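Local coordinates for CAMK/CAMK2 protein kinase (Salpingoeca rosetta, PDB 5IG1), which probably transfers the gamma-phosphate of ATP to serine and threonine residues of proteins, as a calcium/calmodulin-dependent kinase, through its N-terminal kinase domain, at residues A[10-18]-A[34-45]. Numbering follows the deposited sequence.
With PO4 (phosphate ion), chain C.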
ATOM      1  N   PHE A  10      -8.877  18.116  18.308  1.00 72.95           N
ATOM      2  CA  PHE A  10      -9.496  17.654  17.073  1.00 60.10           C
ATOM      3  C   PHE A  10     -10.987  17.966  17.067  1.00 62.70           C
ATOM      4  O   PHE A  10     -11.540  18.392  16.046  1.00 77.43           O
ATOM      5  CB  PHE A  10      -9.243  16.152  16.903  1.00 49.63           C
ATOM      6  CG  PHE A  10     -10.263  15.455  16.053  1.00 45.39           C
ATOM      7  CD1 PHE A  10     -10.129  15.419  14.672  1.00 34.87           C
ATOM      8  CD2 PHE A  10     -11.356  14.828  16.636  1.00 37.62           C
ATOM      9  CE1 PHE A  10     -11.062  14.774  13.892  1.00 56.34           C
ATOM     10  CE2 PHE A  10     -12.296  14.189  15.858  1.00 65.51           C
ATOM     11  CZ  PHE A  10     -12.148  14.159  14.482  1.00 61.19           C
ATOM     12  N   PHE A  11     -11.653  17.775  18.208  1.00 64.30           N
ATOM     13  CA  PHE A  11     -13.086  18.015  18.285  1.00 66.66           C
ATOM     14  C   PHE A  11     -13.444  19.487  18.167  1.00 66.55           C
ATOM     15  O   PHE A  11     -14.621  19.804  17.973  1.00 87.43           O
ATOM     16  CB  PHE A  11     -13.643  17.440  19.586  1.00 52.86           C
ATOM     17  CG  PHE A  11     -13.515  15.950  19.683  1.00 46.61           C
ATOM     18  CD1 PHE A  11     -14.280  15.125  18.875  1.00 44.61           C
ATOM     19  CD2 PHE A  11     -12.623  15.376  20.566  1.00 53.86           C
ATOM     20  CE1 PHE A  11     -14.161  13.756  18.958  1.00 78.52           C
ATOM     21  CE2 PHE A  11     -12.501  14.006  20.652  1.00 66.03           C
ATOM     22  CZ  PHE A  11     -13.271  13.195  19.848  1.00 76.15           C
ATOM     23  N   ASP A  12     -12.469  20.387  18.279  1.00 62.37           N
ATOM     24  CA  ASP A  12     -12.742  21.801  18.060  1.00 70.90           C
ATOM     25  C   ASP A  12     -12.777  22.147  16.575  1.00 73.19           C
ATOM     26  O   ASP A  12     -13.561  23.007  16.160  1.00 71.79           O
ATOM     27  CB  ASP A  12     -11.700  22.659  18.780  1.00 81.62           C
ATOM     28  CG  ASP A  12     -11.781  22.533  20.288  1.00105.10           C
ATOM     29  OD1 ASP A  12     -12.856  22.150  20.794  1.00117.11           O
ATOM     30  OD2 ASP A  12     -10.773  22.822  20.968  1.00105.82           O
ATOM     31  N   LEU A  13     -11.952  21.492  15.762  1.00 69.44           N
ATOM     32  CA  LEU A  13     -11.912  21.764  14.332  1.00 63.98           C
ATOM     33  C   LEU A  13     -12.758  20.802  13.515  1.00 59.15           C
ATOM     34  O   LEU A  13     -13.249  21.178  12.445  1.00 57.58           O
ATOM     35  CB  LEU A  13     -10.467  21.712  13.820  1.00 54.61           C
ATOM     36  CG  LEU A  13      -9.477  22.617  14.550  1.00 61.54           C
ATOM     37  CD1 LEU A  13      -8.155  22.670  13.801  1.00 66.46           C
ATOM     38  CD2 LEU A  13     -10.062  24.005  14.726  1.00 64.65           C
ATOM     39  N   TYR A  14     -12.937  19.571  13.983  1.00 55.23           N
ATOM     40  CA  TYR A  14     -13.692  18.571  13.250  1.00 53.91           C
ATOM     41  C   TYR A  14     -14.855  18.076  14.095  1.00 56.45           C
ATOM     42  O   TYR A  14     -14.818  18.133  15.327  1.00 60.98           O
ATOM     43  CB  TYR A  14     -12.807  17.403  12.835  1.00 36.76           C
ATOM     44  CG  TYR A  14     -11.741  17.802  11.844  1.00 46.31           C
ATOM     45  CD1 TYR A  14     -10.516  18.302  12.270  1.00 46.94           C
ATOM     46  CD2 TYR A  14     -11.967  17.695  10.478  1.00 49.88           C
ATOM     47  CE1 TYR A  14      -9.539  18.673  11.359  1.00 47.19           C
ATOM     48  CE2 TYR A  14     -11.002  18.067   9.564  1.00 59.93           C
ATOM     49  CZ  TYR A  14      -9.791  18.549  10.007  1.00 55.36           C
ATOM     50  OH  TYR A  14      -8.840  18.917   9.087  1.00 61.31           O
ATOM     51  N   ASP A  15     -15.901  17.617  13.414  1.00 49.96           N
ATOM     52  CA  ASP A  15     -17.105  17.116  14.059  1.00 68.64           C
ATOM     53  C   ASP A  15     -17.271  15.650  13.697  1.00 62.44           C
ATOM     54  O   ASP A  15     -17.162  15.283  12.519  1.00 49.80           O
ATOM     55  CB  ASP A  15     -18.341  17.923  13.635  1.00 90.27           C
ATOM     56  CG  ASP A  15     -19.588  17.546  14.421  1.00115.65           C
ATOM     57  OD1 ASP A  15     -19.692  17.944  15.599  1.00131.54           O
ATOM     58  OD2 ASP A  15     -20.472  16.863  13.860  1.00122.72           O
ATOM     59  N   VAL A  16     -17.506  14.819  14.712  1.00 59.76           N
ATOM     60  CA  VAL A  16     -17.773  13.400  14.522  1.00 57.21           C
ATOM     61  C   VAL A  16     -18.293  12.845  15.838  1.00 71.63           C
ATOM     62  O   VAL A  16     -17.846  13.246  16.916  1.00 95.40           O
ATOM     63  CB  VAL A  16     -16.511  12.643  14.036  1.00 58.01           C
ATOM     64  CG1 VAL A  16     -15.376  12.788  15.028  1.00 53.69           C
ATOM     65  CG2 VAL A  16     -16.817  11.181  13.767  1.00 68.50           C
ATOM     66  N   ASP A  17     -19.259  11.937  15.744  1.00 71.09           N
ATOM     67  CA  ASP A  17     -19.735  11.180  16.899  1.00 76.83           C
ATOM     68  C   ASP A  17     -19.020   9.835  16.855  1.00 75.16           C
ATOM     69  O   ASP A  17     -19.399   8.943  16.091  1.00 75.59           O
ATOM     70  CB  ASP A  17     -21.249  11.020  16.876  1.00 79.33           C
ATOM     71  CG  ASP A  17     -21.801  10.526  18.200  1.00 96.25           C
ATOM     72  OD1 ASP A  17     -21.064   9.851  18.951  1.00 90.78           O
ATOM     73  OD2 ASP A  17     -22.983  10.811  18.488  1.00111.61           O
ATOM     74  N   LEU A  18     -17.970   9.696  17.668  1.00 63.42           N
ATOM     75  CA  LEU A  18     -17.206   8.454  17.695  1.00 67.34           C
ATOM     76  C   LEU A  18     -18.026   7.266  18.185  1.00 70.73           C
ATOM     77  O   LEU A  18     -17.610   6.119  17.979  1.00 74.37           O
ATOM     78  CB  LEU A  18     -15.965   8.630  18.568  1.00 54.75           C
ATOM     79  CG  LEU A  18     -15.060   9.772  18.110  1.00 52.03           C
ATOM     80  CD1 LEU A  18     -13.843   9.897  19.012  1.00 66.23           C
ATOM     81  CD2 LEU A  18     -14.640   9.545  16.675  1.00 40.14           C
ATOM     82  N   HIS A  34     -12.907   6.901  11.559  1.00 46.46           N
ATOM     83  CA  HIS A  34     -14.255   7.442  11.503  1.00 52.00           C
ATOM     84  C   HIS A  34     -14.354   8.508  10.419  1.00 53.61           C
ATOM     85  O   HIS A  34     -13.370   9.172  10.080  1.00 50.13           O
ATOM     86  CB  HIS A  34     -14.672   8.077  12.836  1.00 53.78           C
ATOM     87  CG  HIS A  34     -14.665   7.136  14.000  1.00 49.31           C
ATOM     88  ND1 HIS A  34     -13.507   6.729  14.627  1.00 59.07           N
ATOM     89  CD2 HIS A  34     -15.683   6.546  14.670  1.00 45.51           C
ATOM     90  CE1 HIS A  34     -13.810   5.917  15.624  1.00 67.40           C
ATOM     91  NE2 HIS A  34     -15.125   5.790  15.670  1.00 67.63           N
ATOM     92  N   ARG A  35     -15.562   8.676   9.892  1.00 54.17           N
ATOM     93  CA  ARG A  35     -15.850   9.773   8.979  1.00 40.74           C
ATOM     94  C   ARG A  35     -16.174  11.013   9.801  1.00 44.02           C
ATOM     95  O   ARG A  35     -17.103  10.995  10.616  1.00 52.64           O
ATOM     96  CB  ARG A  35     -17.014   9.402   8.063  1.00 47.29           C
ATOM     97  CG  ARG A  35     -17.484  10.494   7.120  1.00 36.01           C
ATOM     98  CD  ARG A  35     -18.662   9.988   6.293  1.00 67.78           C
ATOM     99  NE  ARG A  35     -19.138  10.973   5.324  1.00 92.73           N
ATOM    100  CZ  ARG A  35     -19.965  11.972   5.619  1.00 93.10           C
ATOM    101  NH1 ARG A  35     -20.408  12.126   6.860  1.00 92.42           N
ATOM    102  NH2 ARG A  35     -20.349  12.819   4.674  1.00 81.73           N
ATOM    103  N   CYS A  36     -15.400  12.075   9.609  1.00 51.24           N
ATOM    104  CA  CYS A  36     -15.598  13.336  10.306  1.00 52.71           C
ATOM    105  C   CYS A  36     -15.737  14.459   9.292  1.00 52.88           C
ATOM    106  O   CYS A  36     -15.433  14.303   8.111  1.00 72.02           O
ATOM    107  CB  CYS A  36     -14.441  13.634  11.266  1.00 50.30           C
ATOM    108  SG  CYS A  36     -12.849  13.829  10.444  1.00 61.69           S
ATOM    109  N   VAL A  37     -16.199  15.608   9.768  1.00 48.46           N
ATOM    110  CA  VAL A  37     -16.437  16.768   8.921  1.00 47.63           C
ATOM    111  C   VAL A  37     -15.733  17.971   9.529  1.00 51.01           C
ATOM    112  O   VAL A  37     -15.884  18.246  10.725  1.00 55.21           O
ATOM    113  CB  VAL A  37     -17.941  17.056   8.753  1.00 42.59           C
ATOM    114  CG1 VAL A  37     -18.140  18.360   8.014  1.00 40.43           C
ATOM    115  CG2 VAL A  37     -18.614  15.917   8.017  1.00 52.53           C
ATOM    116  N   ASN A  38     -14.964  18.679   8.707  1.00 40.87           N
ATOM    117  CA  ASN A  38     -14.313  19.907   9.136  1.00 43.15           C
ATOM    118  C   ASN A  38     -15.364  20.933   9.545  1.00 56.19           C
ATOM    119  O   ASN A  38     -16.196  21.339   8.728  1.00 59.52           O
ATOM    120  CB  ASN A  38     -13.438  20.445   8.003  1.00 47.73           C
ATOM    121  CG  ASN A  38     -12.572  21.620   8.426  1.00 55.68           C
ATOM    122  OD1 ASN A  38     -13.046  22.581   9.032  1.00 67.41           O
ATOM    123  ND2 ASN A  38     -11.291  21.545   8.102  1.00 60.56           N
ATOM    124  N   LYS A  39     -15.324  21.348  10.815  1.00 63.46           N
ATOM    125  CA  LYS A  39     -16.299  22.316  11.305  1.00 50.53           C
ATOM    126  C   LYS A  39     -16.288  23.590  10.468  1.00 56.65           C
ATOM    127  O   LYS A  39     -17.345  24.173  10.198  1.00 56.54           O
ATOM    128  CB  LYS A  39     -16.027  22.651  12.772  1.00 49.33           C
ATOM    129  CG  LYS A  39     -16.489  21.618  13.788  1.00 63.78           C
ATOM    130  CD  LYS A  39     -16.498  22.244  15.190  1.00 91.47           C
ATOM    131  CE  LYS A  39     -16.790  21.238  16.298  1.00 97.77           C
ATOM    132  NZ  LYS A  39     -18.187  20.728  16.294  1.00113.41           N
ATOM    133  N   ARG A  40     -15.105  24.036  10.043  1.00 56.30           N
ATOM    134  CA  ARG A  40     -15.025  25.336   9.382  1.00 55.02           C
ATOM    135  C   ARG A  40     -15.277  25.227   7.882  1.00 50.13           C
ATOM    136  O   ARG A  40     -16.032  26.023   7.317  1.00 63.65           O
ATOM    137  CB  ARG A  40     -13.668  25.988   9.651  1.00 54.08           C
ATOM    138  CG  ARG A  40     -13.465  27.274   8.890  1.00 56.91           C
ATOM    139  CD  ARG A  40     -12.053  27.815   9.024  1.00 70.26           C
ATOM    140  NE  ARG A  40     -11.608  28.430   7.775  1.00 90.27           N
ATOM    141  CZ  ARG A  40     -10.728  27.878   6.947  1.00 90.48           C
ATOM    142  NH1 ARG A  40     -10.185  26.701   7.247  1.00 60.79           N
ATOM    143  NH2 ARG A  40     -10.385  28.503   5.826  1.00 95.86           N
ATOM    144  N   THR A  41     -14.652  24.257   7.215  1.00 52.14           N
ATOM    145  CA  THR A  41     -14.718  24.181   5.762  1.00 51.28           C
ATOM    146  C   THR A  41     -15.779  23.215   5.238  1.00 55.92           C
ATOM    147  O   THR A  41     -16.121  23.281   4.052  1.00 64.53           O
ATOM    148  CB  THR A  41     -13.349  23.784   5.198  1.00 61.76           C
ATOM    149  OG1 THR A  41     -13.106  22.385   5.427  1.00 56.47           O
ATOM    150  CG2 THR A  41     -12.264  24.593   5.862  1.00 65.60           C
ATOM    151  N   GLY A  42     -16.305  22.327   6.077  1.00 54.34           N
ATOM    152  CA  GLY A  42     -17.252  21.346   5.591  1.00 50.88           C
ATOM    153  C   GLY A  42     -16.631  20.209   4.818  1.00 53.35           C
ATOM    154  O   GLY A  42     -17.360  19.393   4.243  1.00 53.15           O
ATOM    155  N   GLU A  43     -15.304  20.139   4.774  1.00 47.63           N
ATOM    156  CA  GLU A  43     -14.629  19.040   4.102  1.00 45.19           C
ATOM    157  C   GLU A  43     -14.879  17.729   4.839  1.00 43.33           C
ATOM    158  O   GLU A  43     -14.769  17.664   6.066  1.00 52.04           O
ATOM    159  CB  GLU A  43     -13.132  19.320   4.018  1.00 47.83           C
ATOM    160  CG  GLU A  43     -12.301  18.108   3.656  1.00 45.63           C
ATOM    161  CD  GLU A  43     -10.820  18.408   3.650  1.00 63.12           C
ATOM    162  OE1 GLU A  43     -10.417  19.436   4.235  1.00 87.25           O
ATOM    163  OE2 GLU A  43     -10.059  17.618   3.059  1.00 57.75           O
ATOM    164  N   VAL A  44     -15.223  16.687   4.088  1.00 42.27           N
ATOM    165  CA  VAL A  44     -15.386  15.353   4.650  1.00 42.25           C
ATOM    166  C   VAL A  44     -14.025  14.675   4.708  1.00 45.43           C
ATOM    167  O   VAL A  44     -13.288  14.644   3.714  1.00 48.52           O
ATOM    168  CB  VAL A  44     -16.385  14.534   3.820  1.00 43.93           C
ATOM    169  CG1 VAL A  44     -16.506  13.129   4.371  1.00 33.85           C
ATOM    170  CG2 VAL A  44     -17.737  15.223   3.818  1.00 40.45           C
ATOM    171  N   CYS A  45     -13.693  14.125   5.872  1.00 57.14           N
ATOM    172  CA  CYS A  45     -12.376  13.591   6.170  1.00 53.42           C
ATOM    173  C   CYS A  45     -12.506  12.246   6.869  1.00 47.04           C
ATOM    174  O   CYS A  45     -13.559  11.892   7.404  1.00 55.14           O
ATOM    175  CB  CYS A  45     -11.581  14.567   7.044  1.00 44.37           C
ATOM    176  SG  CYS A  45     -11.157  16.072   6.212  1.00 72.71           S
TER
HETATM  177  P   PO4 C 401     -20.459   9.256   1.524  1.00109.76           P
HETATM  178  O1  PO4 C 401     -21.838   8.701   1.242  1.00104.10           O
HETATM  179  O2  PO4 C 401     -20.582  10.528   2.330  1.00 94.62           O
HETATM  180  O3  PO4 C 401     -19.655   8.255   2.319  1.00126.76           O
HETATM  181  O4  PO4 C 401     -19.748   9.533   0.219  1.00101.66           O
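One methyl of L18, CD2, sits over a face of the H34 imidazole, 3.6 Å from the ring centroid and only 9° off its normal, a clean CH-pi contact. The F10 ring instead offers its edge: C36 SG and CB approach there close to the ring plane, as does V16 CG1, while Y92 stacks on F10. F11 carries F10 CD2 over one face and L18 CD1 at its edge. C36 SG reaches F10 and Y14 together because it projects between its own backbone N and carbonyl carbon (chi1 63°). The Y14 ring has F10 O at its edge, in plane, but meets C36 SG and C45 SG obliquely; its CD2 lies 3.5 Å from N38 CA, with ring and amide planes 60° apart.

In the backbone, D15 and V37 form an antiparallel hydrogen-bonded pair, D15 N to V37 O at 2.8 Å and V37 N to D15 O at 2.9 Å; Y14 and N38, with side chains on the other face, are the neighbouring non-hydrogen-bonded pair. K39 N extends the ladder to L13 O (2.6 Å). The K39 chain passes the carbonyls of helix 10-13 and bends at its last torsion, bringing NZ to D15 OD1 (3.2 Å), a salt bridge whose hydrogen bond is weak.

N38 OD1 accepts from R40 N in its carbonyl plane, an Asx turn, and from T41 N above that plane, completing an Asx motif in the hairpin. An alanine here is likely to leave both amides without their acceptor and remove the ND2 beside Y14 OH. Backbone bonds, sulfur-aromatic contacts, aliphatic packing and the K39 chain thus all join the N-terminal segment to the N-lobe sheet; the exposed charged pair probably adds little.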